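Local structure of L-hydantoinase (Arthrobacter aurescens, 1GKR) at residues A335-T347 with H409-P423. The protein hydrolyses the cyclic amide ring of 5-substituted hydantoins with a pair of zinc ions, preferring aryl over alkyl derivatives, with an enantioselectivity that depends on the substrate. Residues are numbered along the deposited sequence; the frame is centred on the assembly and turned at random.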
# COMPACT_ATOMS: atom_id res chain seq x y z
N ALA A 335 0.53 -36.17 -6.54
CA ALA A 335 0.82 -36.89 -5.31
C ALA A 335 -0.49 -37.30 -4.71
O ALA A 335 -1.46 -36.55 -4.79
CB ALA A 335 1.57 -36.00 -4.35
N LEU A 336 -0.55 -38.50 -4.13
CA LEU A 336 -1.77 -38.98 -3.48
C LEU A 336 -1.83 -38.21 -2.17
O LEU A 336 -0.80 -37.75 -1.68
CB LEU A 336 -1.69 -40.48 -3.21
CG LEU A 336 -1.53 -41.36 -4.45
CD1 LEU A 336 -1.48 -42.81 -4.05
CD2 LEU A 336 -2.70 -41.15 -5.38
N GLY A 337 -3.02 -38.06 -1.60
CA GLY A 337 -3.13 -37.32 -0.36
C GLY A 337 -4.41 -37.55 0.41
O GLY A 337 -4.57 -37.09 1.54
N LEU A 338 -5.33 -38.28 -0.20
CA LEU A 338 -6.61 -38.55 0.41
C LEU A 338 -6.50 -39.29 1.74
O LEU A 338 -7.33 -39.11 2.64
CB LEU A 338 -7.45 -39.37 -0.55
CG LEU A 338 -8.82 -38.83 -0.91
CD1 LEU A 338 -8.86 -37.34 -0.84
CD2 LEU A 338 -9.15 -39.32 -2.32
N GLU A 339 -5.49 -40.13 1.87
CA GLU A 339 -5.33 -40.92 3.08
C GLU A 339 -4.39 -40.30 4.11
O GLU A 339 -4.40 -40.68 5.27
CB GLU A 339 -4.85 -42.32 2.70
CG GLU A 339 -5.43 -43.43 3.56
CD GLU A 339 -5.14 -44.81 3.01
OE1 GLU A 339 -5.47 -45.06 1.84
OE2 GLU A 339 -4.59 -45.64 3.76
N THR A 340 -3.61 -39.31 3.68
CA THR A 340 -2.65 -38.66 4.56
C THR A 340 -2.90 -37.19 4.91
O THR A 340 -2.19 -36.61 5.74
CB THR A 340 -1.25 -38.74 3.95
OG1 THR A 340 -1.27 -38.16 2.64
CG2 THR A 340 -0.81 -40.17 3.85
N SER A 341 -3.92 -36.58 4.31
CA SER A 341 -4.20 -35.18 4.55
C SER A 341 -4.49 -34.80 6.00
O SER A 341 -3.79 -33.96 6.58
CB SER A 341 -5.35 -34.74 3.68
OG SER A 341 -5.51 -33.35 3.81
N LEU A 342 -5.52 -35.39 6.60
CA LEU A 342 -5.87 -35.05 7.98
C LEU A 342 -4.76 -35.47 8.95
O LEU A 342 -4.28 -34.65 9.74
CB LEU A 342 -7.18 -35.72 8.41
CG LEU A 342 -8.16 -34.96 9.33
CD1 LEU A 342 -9.03 -35.96 10.06
CD2 LEU A 342 -7.43 -34.09 10.32
N PRO A 343 -4.35 -36.74 8.91
CA PRO A 343 -3.29 -37.13 9.85
C PRO A 343 -2.02 -36.29 9.74
O PRO A 343 -1.34 -36.05 10.75
CB PRO A 343 -3.08 -38.62 9.55
CG PRO A 343 -3.84 -38.89 8.28
CD PRO A 343 -4.98 -37.93 8.30
N MET A 344 -1.69 -35.83 8.54
CA MET A 344 -0.49 -35.03 8.42
C MET A 344 -0.69 -33.68 9.11
O MET A 344 0.22 -33.22 9.81
CB MET A 344 -0.14 -34.84 6.95
CG MET A 344 1.32 -35.15 6.63
SD MET A 344 1.87 -36.71 7.38
CE MET A 344 3.54 -36.36 7.71
N MET A 345 -1.86 -33.06 8.95
CA MET A 345 -2.15 -31.77 9.59
C MET A 345 -2.27 -31.94 11.11
O MET A 345 -1.78 -31.12 11.88
CB MET A 345 -3.45 -31.17 9.05
CG MET A 345 -3.40 -30.76 7.61
SD MET A 345 -1.88 -29.89 7.19
CE MET A 345 -2.04 -28.39 8.15
N LEU A 346 -2.94 -33.01 11.52
CA LEU A 346 -3.12 -33.31 12.93
C LEU A 346 -1.75 -33.54 13.57
O LEU A 346 -1.45 -33.01 14.64
CB LEU A 346 -3.96 -34.57 13.06
CG LEU A 346 -5.38 -34.49 13.62
CD1 LEU A 346 -6.02 -33.14 13.35
CD2 LEU A 346 -6.18 -35.63 13.01
N THR A 347 -0.92 -34.33 12.90
CA THR A 347 0.41 -34.68 13.39
C THR A 347 1.42 -33.54 13.47
O THR A 347 1.97 -33.28 14.53
CB THR A 347 1.01 -35.82 12.54
OG1 THR A 347 0.27 -37.02 12.78
CG2 THR A 347 2.46 -36.05 12.89
N HIS A 409 -3.27 -46.42 -6.58
CA HIS A 409 -1.82 -46.35 -6.45
C HIS A 409 -1.35 -46.46 -5.01
O HIS A 409 -2.06 -46.08 -4.08
CB HIS A 409 -1.31 -45.07 -7.09
CG HIS A 409 -1.38 -45.11 -8.58
ND1 HIS A 409 -0.75 -46.09 -9.33
CD2 HIS A 409 -2.06 -44.34 -9.47
CE1 HIS A 409 -1.04 -45.92 -10.61
NE2 HIS A 409 -1.83 -44.86 -10.72
N LYS A 410 -0.15 -46.98 -4.83
CA LYS A 410 0.39 -47.19 -3.50
C LYS A 410 1.72 -46.54 -3.19
O LYS A 410 2.67 -47.23 -2.81
CB LYS A 410 0.53 -48.70 -3.25
CG LYS A 410 -0.69 -49.38 -2.65
CD LYS A 410 -1.76 -49.76 -3.65
CE LYS A 410 -2.85 -50.55 -2.92
NZ LYS A 410 -4.06 -50.82 -3.75
N TYR A 411 1.83 -45.24 -3.35
CA TYR A 411 3.07 -44.54 -3.03
C TYR A 411 2.73 -43.15 -2.50
O TYR A 411 1.64 -42.64 -2.76
CB TYR A 411 3.98 -44.46 -4.24
CG TYR A 411 3.40 -43.73 -5.41
CD1 TYR A 411 3.50 -42.34 -5.51
CD2 TYR A 411 2.75 -44.42 -6.43
CE1 TYR A 411 2.98 -41.66 -6.60
CE2 TYR A 411 2.21 -43.75 -7.53
CZ TYR A 411 2.33 -42.37 -7.60
OH TYR A 411 1.81 -41.70 -8.68
N SER A 412 3.64 -42.54 -1.76
CA SER A 412 3.35 -41.24 -1.19
C SER A 412 4.59 -40.52 -0.73
O SER A 412 5.53 -41.15 -0.27
CB SER A 412 2.40 -41.41 -0.00
OG SER A 412 2.43 -40.28 0.85
N PRO A 413 4.61 -39.18 -0.86
CA PRO A 413 5.74 -38.34 -0.45
C PRO A 413 5.94 -38.47 1.07
O PRO A 413 7.03 -38.25 1.58
CB PRO A 413 5.28 -36.93 -0.81
CG PRO A 413 4.21 -37.14 -1.81
CD PRO A 413 3.50 -38.35 -1.35
N PHE A 414 4.87 -38.83 1.76
CA PHE A 414 4.88 -38.96 3.21
C PHE A 414 5.19 -40.36 3.68
O PHE A 414 5.25 -40.63 4.88
CB PHE A 414 3.51 -38.55 3.78
CG PHE A 414 3.04 -37.21 3.31
CD1 PHE A 414 3.77 -36.06 3.60
CD2 PHE A 414 1.87 -37.09 2.56
CE1 PHE A 414 3.35 -34.82 3.15
CE2 PHE A 414 1.45 -35.85 2.11
CZ PHE A 414 2.19 -34.71 2.40
N ASP A 415 5.39 -41.27 2.73
CA ASP A 415 5.67 -42.65 3.08
C ASP A 415 6.76 -42.72 4.16
O ASP A 415 7.78 -42.05 4.07
CB ASP A 415 6.09 -43.42 1.83
CG ASP A 415 5.97 -44.93 1.99
OD1 ASP A 415 5.06 -45.41 2.71
OD2 ASP A 415 6.79 -45.63 1.37
N GLY A 416 6.49 -43.51 5.20
CA GLY A 416 7.45 -43.67 6.28
C GLY A 416 7.39 -42.65 7.40
O GLY A 416 7.87 -42.91 8.51
N MET A 417 6.80 -41.49 7.13
CA MET A 417 6.71 -40.46 8.15
C MET A 417 5.80 -40.83 9.30
O MET A 417 4.83 -41.57 9.14
CB MET A 417 6.24 -39.16 7.53
CG MET A 417 7.35 -38.40 6.89
SD MET A 417 6.73 -36.87 6.21
CE MET A 417 7.71 -36.83 4.66
N PRO A 418 6.11 -40.32 10.50
CA PRO A 418 5.31 -40.60 11.69
C PRO A 418 3.94 -39.92 11.69
O PRO A 418 3.76 -38.86 11.10
CB PRO A 418 6.20 -40.11 12.82
CG PRO A 418 6.92 -38.98 12.21
CD PRO A 418 7.29 -39.51 10.84
N VAL A 419 3.00 -40.57 12.35
CA VAL A 419 1.63 -40.09 12.48
C VAL A 419 1.26 -40.18 13.95
O VAL A 419 1.28 -41.26 14.53
CB VAL A 419 0.68 -41.00 11.67
CG1 VAL A 419 -0.76 -40.57 11.89
CG2 VAL A 419 1.06 -40.95 10.21
N THR A 420 0.92 -39.05 14.57
CA THR A 420 0.57 -39.04 15.98
C THR A 420 -0.90 -38.72 16.23
O THR A 420 -1.36 -38.70 17.37
CB THR A 420 1.43 -38.04 16.77
OG1 THR A 420 1.23 -36.72 16.25
CG2 THR A 420 2.90 -38.41 16.69
N GLY A 421 -1.65 -38.46 15.17
CA GLY A 421 -3.06 -38.15 15.34
C GLY A 421 -3.81 -38.59 14.10
O GLY A 421 -3.28 -38.50 13.00
N ALA A 422 -5.03 -39.09 14.27
CA ALA A 422 -5.79 -39.53 13.11
C ALA A 422 -7.23 -39.85 13.45
O ALA A 422 -7.57 -40.10 14.61
CB ALA A 422 -5.14 -40.75 12.50
N PRO A 423 -8.11 -39.82 12.45
CA PRO A 423 -9.50 -40.14 12.76
C PRO A 423 -9.53 -41.65 12.98
O PRO A 423 -8.88 -42.38 12.25
CB PRO A 423 -10.25 -39.73 11.49
CG PRO A 423 -9.22 -39.92 10.41
CD PRO A 423 -7.93 -39.43 11.04
O HOH W 1 -0.25 -39.40 0.33
O HOH W 2 2.12 -39.84 -3.97
O HOH W 3 3.61 -35.23 16.22
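Met344 lays its CG over one face of the Phe414 ring, 4.1 Å from the centroid and 14° off the normal, a CH-pi contact, while its sulfur sits obliquely in a Met-aromatic contact. Thr340 OG1 approaches the same ring obliquely, 3.3 Å from Phe414 CD2. Bends at chi2 (47°) and chi3 carry the methionine chain past the ring, and its CE lands 3.6 Å from Met417 SD, the two side chains crossing at about a right angle. The polar end of Thr340 is tied by a water that also bonds Ser412 OG, the acceptor of an ST turn closed by Phe414 N. Nearby, Leu336 CD1 lies by two backbone carbonyls, His409 O (3.3 Å) and Tyr411 O. At the other end of the contact, Thr347 OG1 gives its proton to Pro343 O, one turn back in the helix, and accepts Thr420 N at 2.8 Å (154°) and, weakly, Gly421 N. At Thr347 a valine would probably leave Thr420 N without its acceptor and cost Pro343 O its hydroxyl donor, keeping only Thr347 N. Pro343 CB packs on Val419 CG1. Helix 341-350, backed by helix 357-372, is thus pinned to the start of strand 418-428, joining the metal-bearing TIM-barrel of this amidohydrolase, with a bound zinc ion about 10 Å from the side chain of Ala335, to the chain's C-terminal strands.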